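Local coordinates for protein probable thiol peroxidase (Chromobacterium violaceum, PDB 3KEB) that probably reduces peroxides as a member of the redoxin family with a thioredoxin-like fold, at residues Tyr27-Phe31 with Leu43-Ser47; Gly19-Arg23 with Pro138-Leu142; Thr55-Val59 with Val87-Asp91. One frame throughout, in Å; residues are numbered along the deposited sequence. Where two conformers were deposited one is given.

Contact 1 of 3, residues Tyr27-Phe31 with Leu43-Ser47; sequences YLPSF and LESFS
Leu-43 meets Tyr27-Phe31 in three ways: apolar packing through its two methyl branches, packing of its backbone over a ring face, and a water bridge. The apolar part is divided between its methyls. Leu-43 CD2 meets two partners, reaching Phe-31 CE1 at 3.6 Å and Leu-28 CD1 at 3.9 Å, while Leu-43 CD1 turns to the opposing backbone and lies 3.7 Å from Pro-29 O. The Leu-43 and Phe-31 side chains meet at about a right angle, and Leu-43 CD2 sits over the CE1 corner of the ring, on the same face as Leu-43 N.

The second kind involves the rings. Phe-31 CG stands between its own backbone N and carbonyl carbon (chi1 61°), which swings the ring toward the other segment although the CB bond itself does not aim there. Leu-43 N then packs over one face of the ring while giving its N-H to water 1, and Phe-31 CZ comes 4.1 Å from Phe-46 CE2, which sits near the plane of the Phe-31 ring at its edge.

No direct hydrogen bond joins the segments; polar contact passes through water 1. This water accepts from Phe-31 N at 3.1 Å and from Leu-43 N at 3.0 Å, with a weak, long bond back to Glu-44 OE1. Phe-46 N bonds to Leu-43 O at 2.8 Å, holding the short 3-10 turn of residues 43-45 that presents both Leu-43 and Phe-46. Beyond the two segments, Leu-111 of strand 109-112 touches both Phe-31 and Phe-46.

Since 27-31 leads directly into strand 32-35, and strand 40-42 runs on into 43-47, the arrangement closes the open end of a beta hairpin, the one at the edge of the mixed sheet in this thioredoxin-like fold.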
ATOM      1  N   TYR A  27       5.223  -4.171  26.846  1.00 12.48           N
ATOM      2  CA  TYR A  27       5.653  -2.932  26.197  1.00 12.65           C
ATOM      3  C   TYR A  27       5.458  -3.121  24.687  1.00 14.39           C
ATOM      4  O   TYR A  27       5.723  -4.214  24.162  1.00 15.50           O
ATOM      5  CB  TYR A  27       7.105  -2.602  26.518  1.00 12.94           C
ATOM      6  CG  TYR A  27       7.328  -2.025  27.904  1.00 13.34           C
ATOM      7  CD1 TYR A  27       7.285  -0.639  28.132  1.00 13.06           C
ATOM      8  CD2 TYR A  27       7.581  -2.837  28.975  1.00 12.91           C
ATOM      9  CE1 TYR A  27       7.519  -0.109  29.401  1.00  9.99           C
ATOM     10  CE2 TYR A  27       7.808  -2.303  30.234  1.00 13.16           C
ATOM     11  CZ  TYR A  27       7.760  -0.937  30.434  1.00 12.92           C
ATOM     12  OH  TYR A  27       7.985  -0.434  31.701  1.00 12.85           O
ATOM     13  N   LEU A  28       4.910  -2.107  24.017  1.00 13.98           N
ATOM     14  CA  LEU A  28       4.740  -2.171  22.553  1.00 14.77           C
ATOM     15  C   LEU A  28       6.033  -2.499  21.848  1.00 14.35           C
ATOM     16  O   LEU A  28       7.143  -1.950  22.194  1.00 15.42           O
ATOM     17  CB  LEU A  28       4.159  -0.882  21.992  1.00 13.63           C
ATOM     18  CG  LEU A  28       2.744  -0.431  22.374  1.00 16.49           C
ATOM     19  CD1 LEU A  28       2.548   1.022  22.058  1.00 15.98           C
ATOM     20  CD2 LEU A  28       1.672  -1.309  21.711  1.00 14.36           C
ATOM     21  N   PRO A  29       5.950  -3.400  20.854  1.00 14.00           N
ATOM     22  CA  PRO A  29       7.126  -3.572  19.974  1.00 14.94           C
ATOM     23  C   PRO A  29       7.441  -2.306  19.211  1.00 14.38           C
ATOM     24  O   PRO A  29       6.533  -1.561  18.848  1.00 15.10           O
ATOM     25  CB  PRO A  29       6.694  -4.698  18.996  1.00 14.82           C
ATOM     26  CG  PRO A  29       5.703  -5.498  19.771  1.00 15.39           C
ATOM     27  CD  PRO A  29       4.911  -4.381  20.532  1.00 13.78           C
ATOM     28  N   SER A  30       8.734  -2.067  18.980  1.00 15.04           N
ATOM     29  CA  SER A  30       9.166  -0.926  18.232  1.00 16.69           C
ATOM     30  C   SER A  30       8.653  -1.068  16.820  1.00 16.23           C
ATOM     31  O   SER A  30       8.362  -2.168  16.348  1.00 16.65           O
ATOM     32  CB  SER A  30      10.685  -0.802  18.243  1.00 17.23           C
ATOM     33  OG  SER A  30      11.226  -1.918  17.569  1.00 21.00           O
ATOM     34  N   PHE A  31       8.469   0.050  16.157  1.00 17.12           N
ATOM     35  CA  PHE A  31       8.140   0.024  14.738  1.00 17.18           C
ATOM     36  C   PHE A  31       8.856   1.157  14.009  1.00 18.15           C
ATOM     37  O   PHE A  31       9.232   2.171  14.630  1.00 18.54           O
ATOM     38  CB  PHE A  31       6.600   0.011  14.508  1.00 16.64           C
ATOM     39  CG  PHE A  31       5.833   1.197  15.048  1.00 16.36           C
ATOM     40  CD1 PHE A  31       4.878   1.000  16.068  1.00 19.22           C
ATOM     41  CD2 PHE A  31       5.948   2.472  14.496  1.00 16.17           C
ATOM     42  CE1 PHE A  31       4.128   2.047  16.540  1.00 19.72           C
ATOM     43  CE2 PHE A  31       5.209   3.569  14.997  1.00 17.72           C
ATOM     44  CZ  PHE A  31       4.278   3.356  15.991  1.00 19.96           C
ATOM     45  N   LEU A  43       7.676   4.784  17.441  1.00 20.61           N
ATOM     46  CA  LEU A  43       7.016   5.014  18.746  1.00 22.54           C
ATOM     47  C   LEU A  43       7.381   6.350  19.343  1.00 23.58           C
ATOM     48  O   LEU A  43       6.518   7.110  19.786  1.00 24.26           O
ATOM     49  CB  LEU A  43       7.402   3.913  19.751  1.00 22.79           C
ATOM     50  CG  LEU A  43       6.512   2.692  19.677  1.00 24.02           C
ATOM     51  CD1 LEU A  43       6.996   1.648  20.707  1.00 24.09           C
ATOM     52  CD2 LEU A  43       5.077   3.061  19.910  1.00 22.67           C
ATOM     53  N   GLU A  44       8.658   6.691  19.253  1.00 24.58           N
ATOM     54  CA  GLU A  44       9.147   7.996  19.732  1.00 26.52           C
ATOM     55  C   GLU A  44       8.486   9.173  19.071  1.00 25.93           C
ATOM     56  O   GLU A  44       8.542  10.254  19.602  1.00 26.25           O
ATOM     57  CB  GLU A  44      10.655   8.131  19.500  1.00 27.76           C
ATOM     58  CG  GLU A  44      11.480   7.196  20.369  1.00 32.30           C
ATOM     59  CD  GLU A  44      11.194   5.720  20.110  1.00 36.61           C
ATOM     60  OE1 GLU A  44      11.065   5.295  18.915  1.00 36.09           O
ATOM     61  OE2 GLU A  44      11.070   4.990  21.123  1.00 39.19           O
ATOM     62  N   SER A  45       7.884   8.985  17.898  1.00 24.75           N
ATOM     63  CA  SER A  45       7.159  10.072  17.261  1.00 24.75           C
ATOM     64  C   SER A  45       5.923  10.466  18.055  1.00 24.72           C
ATOM     65  O   SER A  45       5.347  11.498  17.752  1.00 24.90           O
ATOM     66  CB  SER A  45       6.649   9.665  15.868  1.00 24.35           C
ATOM     67  OG  SER A  45       7.695   9.221  15.083  1.00 25.41           O
ATOM     68  N   PHE A  46       5.451   9.574  18.933  1.00 24.03           N
ATOM     69  CA  PHE A  46       4.237   9.755  19.721  1.00 24.07           C
ATOM     70  C   PHE A  46       4.630   9.698  21.178  1.00 24.88           C
ATOM     71  O   PHE A  46       4.088   8.934  21.969  1.00 25.41           O
ATOM     72  CB  PHE A  46       3.231   8.657  19.379  1.00 23.80           C
ATOM     73  CG  PHE A  46       3.018   8.504  17.909  1.00 21.63           C
ATOM     74  CD1 PHE A  46       2.273   9.436  17.219  1.00 20.62           C
ATOM     75  CD2 PHE A  46       3.639   7.497  17.200  1.00 23.91           C
ATOM     76  CE1 PHE A  46       2.093   9.343  15.861  1.00 20.86           C
ATOM     77  CE2 PHE A  46       3.436   7.383  15.827  1.00 22.69           C
ATOM     78  CZ  PHE A  46       2.677   8.330  15.161  1.00 19.93           C
ATOM     79  N   SER A  47       5.580  10.533  21.559  1.00 25.55           N
ATOM     80  CA  SER A  47       6.036  10.475  22.931  1.00 25.43           C
ATOM     81  C   SER A  47       5.087  11.248  23.865  1.00 23.57           C
ATOM     82  O   SER A  47       4.297  12.144  23.457  1.00 23.68           O
ATOM     83  CB  SER A  47       7.496  10.919  23.048  1.00 26.18           C
ATOM     84  OG  SER A  47       7.616  12.215  22.504  1.00 29.08           O
TER
HETATM   85  O   HOH W   1       9.713   2.545  17.410  1.00 22.91           O

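Contact 2 of 3, residues Gly19-Arg23 with Pro138-Leu142; sequences GDFPR and PAIIL
The ring of Phe-21 projects into the shallow hollow between two bumps on strand 139-143, Ala-139 and Ile-141, with the backbone between them as its floor. Phe-21 CE1 approaches Ala-139 CB at 3.5 Å, Phe-21 CZ lies 4.1 Å from Ile-141 CG1, and Ile-140 O comes to 4.0 Å from Phe-21 CZ at the edge of the ring, near its plane. Both aliphatic neighbours meet the ring obliquely. Ala-139 CB and Ile-141 CG1 thus flank the ring end, whose CZ comes close to the strand backbone at Ile-140 O.

Phe-21 reaches this far because its CG lies opposite its backbone N (chi1 -178°), extending the ring from a CB bond that does not itself aim at the strand. The side chain of Ile-141 rises from the opposite direction. With CG1 beside its backbone N (chi1 -57°), its extended end becomes the second bump of the interface: CG1 meets the Phe-21 ring, and Ile-141 CD1 sits between Phe-21 CE1 at 4.2 Å and Pro-22 CG at 4.1 Å. The Ile-141 and Pro-22 side chains cross at about a right angle.

The backbones stay well apart, 7.9 Å between Pro-22 CA and Ile-141 CA, and no hydrogen bond crosses; the fit is mainly apolar, with the Ile-140 carbonyl oxygen at the ring edge.

In the fold, residues 19-23 form a loop laid over one face of the mixed sheet. Ser-152 and Arg-154 of strand 149-154 also touch Phe-21, so the ring covers parts of two adjoining strands, and Ser-152 OG bonds to Pro-22 O. On the other face of strand 139-143, Ile-140 packs against Ile-167 of helix 164-177, leaving the strand covered by the loop on one side and the helix on the other.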
ATOM      1  N   GLY A  19       1.965 -14.382  13.961  1.00 14.43           N
ATOM      2  CA  GLY A  19       2.841 -13.541  14.762  1.00 15.90           C
ATOM      3  C   GLY A  19       2.356 -13.469  16.192  1.00 16.57           C
ATOM      4  O   GLY A  19       1.286 -13.959  16.515  1.00 18.63           O
ATOM      5  N   ASP A  20       3.106 -12.773  17.032  1.00 18.16           N
ATOM      6  CA  ASP A  20       2.805 -12.628  18.459  1.00 18.11           C
ATOM      7  C   ASP A  20       2.118 -11.280  18.694  1.00 16.40           C
ATOM      8  O   ASP A  20       2.734 -10.224  18.678  1.00 16.12           O
ATOM      9  CB  ASP A  20       4.094 -12.654  19.265  1.00 20.17           C
ATOM     10  CG  ASP A  20       4.782 -14.034  19.248  1.00 23.54           C
ATOM     11  OD1 ASP A  20       4.112 -15.053  18.955  1.00 26.52           O
ATOM     12  OD2 ASP A  20       5.983 -14.094  19.576  1.00 30.94           O
ATOM     13  N   PHE A  21       0.849 -11.346  18.967  1.00 15.84           N
ATOM     14  CA  PHE A  21       0.042 -10.140  19.140  1.00 14.49           C
ATOM     15  C   PHE A  21       0.300  -9.634  20.559  1.00 13.81           C
ATOM     16  O   PHE A  21       0.331 -10.457  21.508  1.00 14.07           O
ATOM     17  CB  PHE A  21      -1.421 -10.508  18.938  1.00 14.84           C
ATOM     18  CG  PHE A  21      -2.369  -9.319  19.055  1.00 11.88           C
ATOM     19  CD1 PHE A  21      -2.310  -8.312  18.166  1.00 15.68           C
ATOM     20  CD2 PHE A  21      -3.337  -9.292  20.039  1.00 13.23           C
ATOM     21  CE1 PHE A  21      -3.174  -7.263  18.257  1.00 12.63           C
ATOM     22  CE2 PHE A  21      -4.211  -8.244  20.153  1.00 15.61           C
ATOM     23  CZ  PHE A  21      -4.124  -7.226  19.260  1.00 14.42           C
ATOM     24  N   PRO A  22       0.586  -8.333  20.723  1.00 13.62           N
ATOM     25  CA  PRO A  22       0.856  -7.807  22.087  1.00 14.35           C
ATOM     26  C   PRO A  22      -0.298  -8.005  23.058  1.00 14.98           C
ATOM     27  O   PRO A  22      -1.489  -7.939  22.674  1.00 14.63           O
ATOM     28  CB  PRO A  22       1.120  -6.324  21.866  1.00 14.12           C
ATOM     29  CG  PRO A  22       1.595  -6.250  20.451  1.00 13.61           C
ATOM     30  CD  PRO A  22       0.754  -7.266  19.716  1.00 14.59           C
ATOM     31  N   ARG A  23       0.077  -8.274  24.299  1.00 15.01           N
ATOM     32  CA  ARG A  23      -0.875  -8.570  25.373  0.60 16.25           C
ATOM     33  C   ARG A  23      -0.776  -7.557  26.488  1.00 15.30           C
ATOM     34  O   ARG A  23       0.233  -6.856  26.617  1.00 14.36           O
ATOM     35  CB  ARG A  23      -0.602  -9.949  25.967  0.60 16.92           C
ATOM     36  CG  ARG A  23      -0.913 -11.083  25.016  0.60 21.37           C
ATOM     37  CD  ARG A  23      -0.873 -12.433  25.748  0.60 25.39           C
ATOM     38  NE  ARG A  23      -0.158 -13.413  24.951  0.60 27.51           N
ATOM     39  CZ  ARG A  23       0.324 -14.552  25.431  0.60 29.39           C
ATOM     40  NH1 ARG A  23       0.137 -14.875  26.700  0.60 26.06           N
ATOM     41  NH2 ARG A  23       0.976 -15.374  24.623  0.60 30.52           N
ATOM     42  N   PRO A 138      -7.246  -6.825  11.202  1.00 13.71           N
ATOM     43  CA  PRO A 138      -7.740  -5.742  12.044  1.00 13.92           C
ATOM     44  C   PRO A 138      -7.630  -6.023  13.573  1.00 12.94           C
ATOM     45  O   PRO A 138      -7.928  -7.126  14.035  1.00 13.61           O
ATOM     46  CB  PRO A 138      -9.198  -5.593  11.612  1.00 15.15           C
ATOM     47  CG  PRO A 138      -9.524  -6.902  11.050  1.00 15.43           C
ATOM     48  CD  PRO A 138      -8.301  -7.287  10.295  1.00 13.52           C
ATOM     49  N   ALA A 139      -7.099  -5.037  14.300  1.00 12.22           N
ATOM     50  CA  ALA A 139      -6.773  -5.167  15.719  1.00 12.03           C
ATOM     51  C   ALA A 139      -6.746  -3.805  16.393  1.00 13.41           C
ATOM     52  O   ALA A 139      -6.740  -2.725  15.744  1.00 13.20           O
ATOM     53  CB  ALA A 139      -5.433  -5.934  15.910  1.00 12.32           C
ATOM     54  N   ILE A 140      -6.892  -3.844  17.701  1.00 12.78           N
ATOM     55  CA  ILE A 140      -6.872  -2.620  18.476  1.00 12.50           C
ATOM     56  C   ILE A 140      -6.028  -2.835  19.656  1.00 11.66           C
ATOM     57  O   ILE A 140      -6.085  -3.906  20.259  1.00 13.10           O
ATOM     58  CB  ILE A 140      -8.291  -2.132  18.897  1.00 12.08           C
ATOM     59  CG1 ILE A 140      -8.212  -0.780  19.599  1.00 13.01           C
ATOM     60  CG2 ILE A 140      -9.052  -3.164  19.809  1.00 10.91           C
ATOM     61  CD1 ILE A 140      -9.640  -0.048  19.619  1.00  7.64           C
ATOM     62  N   ILE A 141      -5.244  -1.822  20.002  1.00 12.01           N
ATOM     63  CA  ILE A 141      -4.374  -1.888  21.191  1.00 12.83           C
ATOM     64  C   ILE A 141      -4.353  -0.567  21.908  1.00 12.42           C
ATOM     65  O   ILE A 141      -4.010   0.455  21.329  1.00 12.61           O
ATOM     66  CB  ILE A 141      -2.912  -2.181  20.804  1.00 11.65           C
ATOM     67  CG1 ILE A 141      -2.793  -3.462  20.003  1.00 14.78           C
ATOM     68  CG2 ILE A 141      -1.986  -2.251  22.068  1.00 11.41           C
ATOM     69  CD1 ILE A 141      -1.389  -3.700  19.428  1.00 13.76           C
ATOM     70  N   LEU A 142      -4.767  -0.586  23.166  1.00 13.15           N
ATOM     71  CA  LEU A 142      -4.712   0.568  24.047  1.00 13.14           C
ATOM     72  C   LEU A 142      -3.416   0.468  24.854  1.00 12.63           C
ATOM     73  O   LEU A 142      -3.184  -0.525  25.580  1.00 12.11           O
ATOM     74  CB  LEU A 142      -5.886   0.567  25.019  1.00 13.04           C
ATOM     75  CG  LEU A 142      -5.885   1.597  26.134  1.00 12.95           C
ATOM     76  CD1 LEU A 142      -6.036   3.021  25.579  1.00 12.96           C
ATOM     77  CD2 LEU A 142      -6.962   1.204  27.213  1.00 13.30           C
TER

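Contact 3 of 3, residues Thr55-Val59 with Val87-Asp91; sequences TLLSV and VITVD
Ser-58 OG donates to Asp-91 OD1 at 2.7 Å, on the syn side of that oxygen, and Val-59 N donates to Asp-91 OD2 at 2.9 Å, 16° out of the carboxylate plane. Two successive residues thus grip the two oxygens of one carboxylate. Ser-58 OG points away from its own backbone N (chi1 159°), which places it beside the acid; Asp-60 N also bonds to this hydroxyl.

A second shell orients Asp-91. Thr-89 OG1 donates to Asp-91 OD2 at 2.7 Å from well above the carboxylate plane and accepts from Asp-91 N at 3.0 Å, forming an ST turn. Further back, the end of strand 51-55 pairs in parallel with strand 84-89 at Thr-55 and Ile-88, and Leu-56 N bonds to Ile-88 O at 3.2 Å, with an N-H...O angle of 155°. Leu-56 CD1 packs on Val-87 CG1 at 3.6 Å where they share Leu-70 of helix 67-77. Water 2 continues the join beyond the strand pairing, donating to Leu-56 O and accepting from Val-90 N.

Outermost, Ser-92 OG of the second subunit bonds to Asp-91 OD1. The buried carboxylate therefore has hydroxyls at OD1, and an amide and a hydroxyl at OD2, an environment that would probably stabilise its negative charge while tying the loop after strand 51-55 to the dimer contact.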
ATOM      1  N   THR A  55      -5.100  -1.380  13.602  1.00 13.99           N
ATOM      2  CA  THR A  55      -4.793  -1.851  12.267  1.00 14.96           C
ATOM      3  C   THR A  55      -6.122  -2.081  11.558  1.00 14.61           C
ATOM      4  O   THR A  55      -7.085  -2.590  12.141  1.00 13.19           O
ATOM      5  CB  THR A  55      -3.967  -3.131  12.306  1.00 15.43           C
ATOM      6  OG1 THR A  55      -4.649  -4.124  13.141  1.00 15.91           O
ATOM      7  CG2 THR A  55      -2.568  -2.827  12.829  1.00 15.94           C
ATOM      8  N   LEU A  56      -6.203  -1.575  10.333  1.00 14.21           N
ATOM      9  CA  LEU A  56      -7.368  -1.782   9.447  1.00 14.35           C
ATOM     10  C   LEU A  56      -6.852  -2.513   8.235  1.00 12.35           C
ATOM     11  O   LEU A  56      -5.583  -2.654   8.041  1.00 14.12           O
ATOM     12  CB  LEU A  56      -8.005  -0.432   9.032  1.00 15.40           C
ATOM     13  CG  LEU A  56      -8.433   0.606  10.090  1.00 18.34           C
ATOM     14  CD1 LEU A  56      -8.741   1.957   9.455  1.00 18.27           C
ATOM     15  CD2 LEU A  56      -9.600   0.093  10.875  1.00 19.42           C
ATOM     16  N   LEU A  57      -7.758  -3.171   7.509  1.00 12.93           N
ATOM     17  CA  LEU A  57      -7.355  -3.759   6.233  1.00 10.23           C
ATOM     18  C   LEU A  57      -6.872  -2.682   5.304  1.00 11.09           C
ATOM     19  O   LEU A  57      -5.732  -2.664   4.724  1.00  5.47           O
ATOM     20  CB  LEU A  57      -8.467  -4.593   5.589  1.00  9.90           C
ATOM     21  CG  LEU A  57      -8.894  -5.848   6.305  1.00 12.47           C
ATOM     22  CD1 LEU A  57     -10.095  -6.529   5.571  1.00 11.25           C
ATOM     23  CD2 LEU A  57      -7.603  -6.835   6.384  1.00 12.94           C
ATOM     24  N   SER A  58      -7.695  -1.628   5.136  1.00  2.95           N
ATOM     25  CA  SER A  58      -7.251  -0.582   4.345  1.00  6.99           C
ATOM     26  C   SER A  58      -8.289   0.630   4.570  1.00  6.49           C
ATOM     27  O   SER A  58      -9.355   0.323   4.969  1.00  9.49           O
ATOM     28  CB  SER A  58      -7.487  -0.878   2.886  1.00  9.93           C
ATOM     29  OG  SER A  58      -7.500   0.324   2.043  1.00 10.62           O
ATOM     30  N   VAL A  59      -7.869   1.867   4.435  1.00 11.23           N
ATOM     31  CA  VAL A  59      -8.777   3.061   4.417  1.00 10.08           C
ATOM     32  C   VAL A  59      -9.700   3.118   3.190  1.00 12.61           C
ATOM     33  O   VAL A  59     -10.654   3.930   3.159  1.00 11.81           O
ATOM     34  CB  VAL A  59      -7.998   4.429   4.475  1.00 12.96           C
ATOM     35  CG1 VAL A  59      -7.277   4.629   5.793  1.00 13.22           C
ATOM     36  CG2 VAL A  59      -7.009   4.603   3.279  1.00 13.89           C
ATOM     37  N   VAL A  87      -3.585   4.859  13.278  1.00 13.88           N
ATOM     38  CA  VAL A  87      -4.112   3.885  12.329  1.00 13.23           C
ATOM     39  C   VAL A  87      -2.943   3.391  11.484  1.00 13.87           C
ATOM     40  O   VAL A  87      -2.175   4.194  10.940  1.00 13.14           O
ATOM     41  CB  VAL A  87      -5.196   4.503  11.440  1.00 13.85           C
ATOM     42  CG1 VAL A  87      -5.610   3.549  10.290  1.00 12.69           C
ATOM     43  CG2 VAL A  87      -6.419   4.906  12.281  1.00 15.51           C
ATOM     44  N   ILE A  88      -2.809   2.067  11.365  1.00 13.60           N
ATOM     45  CA  ILE A  88      -1.737   1.446  10.621  1.00 13.79           C
ATOM     46  C   ILE A  88      -2.361   0.520   9.581  1.00 14.51           C
ATOM     47  O   ILE A  88      -3.250  -0.300   9.923  1.00 13.91           O
ATOM     48  CB  ILE A  88      -0.755   0.649  11.514  1.00 13.77           C
ATOM     49  CG1 ILE A  88      -0.189   1.588  12.604  1.00 15.27           C
ATOM     50  CG2 ILE A  88       0.379  -0.017  10.653  1.00 14.97           C
ATOM     51  CD1 ILE A  88       0.658   0.908  13.681  1.00 12.19           C
ATOM     52  N   THR A  89      -1.901   0.646   8.327  1.00 12.70           N
ATOM     53  CA  THR A  89      -2.360  -0.232   7.284  1.00 12.19           C
ATOM     54  C   THR A  89      -1.304  -0.478   6.227  1.00 11.22           C
ATOM     55  O   THR A  89      -0.239   0.136   6.223  1.00 12.19           O
ATOM     56  CB  THR A  89      -3.626   0.276   6.538  1.00 11.53           C
ATOM     57  OG1 THR A  89      -3.247   1.282   5.609  1.00 17.53           O
ATOM     58  CG2 THR A  89      -4.721   0.901   7.455  1.00 15.02           C
ATOM     59  N   VAL A  90      -1.647  -1.331   5.281  1.00 11.80           N
ATOM     60  CA  VAL A  90      -0.812  -1.632   4.136  0.60 11.04           C
ATOM     61  C   VAL A  90      -0.920  -0.632   3.007  1.00 11.80           C
ATOM     62  O   VAL A  90      -0.176  -0.718   2.016  1.00 13.18           O
ATOM     63  CB  VAL A  90      -1.104  -3.083   3.590  0.60 11.90           C
ATOM     64  CG1 VAL A  90      -2.301  -3.118   2.630  0.60  9.99           C
ATOM     65  CG2 VAL A  90       0.140  -3.643   2.937  0.60 10.76           C
ATOM     66  N   ASP A  91      -1.838   0.313   3.145  1.00 10.04           N
ATOM     67  CA  ASP A  91      -2.016   1.335   2.127  1.00 11.45           C
ATOM     68  C   ASP A  91      -0.743   2.131   1.914  1.00 11.11           C
ATOM     69  O   ASP A  91       0.068   2.299   2.852  1.00 11.90           O
ATOM     70  CB  ASP A  91      -3.120   2.306   2.514  1.00 10.27           C
ATOM     71  CG  ASP A  91      -4.435   1.647   2.652  1.00 13.45           C
ATOM     72  OD1 ASP A  91      -4.844   0.933   1.696  1.00 13.56           O
ATOM     73  OD2 ASP A  91      -5.114   1.870   3.699  1.00 14.51           O
TER
HETATM   74  O   HOH W   2      -3.733  -3.396   5.946  1.00  6.74           O

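How the contacts relate
Contact 2 is the link between the others, which lie about 17 Å apart between centres and do not touch. Toward contact 1, Leu-28 CD2 packs on Ile-141 CG2 at 3.8 Å, and Pro-29 CD meets Pro-22 CG at 3.8 Å. Toward contact 3, Thr-55 N lies 3.0 Å from Ala-139 O, a probable hydrogen bond between adjacent antiparallel strands. Along the chain, 19-23 with 138-142 encloses both other contacts, which follow in series. Residues 55-59 lead into the region where related peroxiredoxins probably carry their peroxidatic cysteine; the deposited chain contains no cysteine.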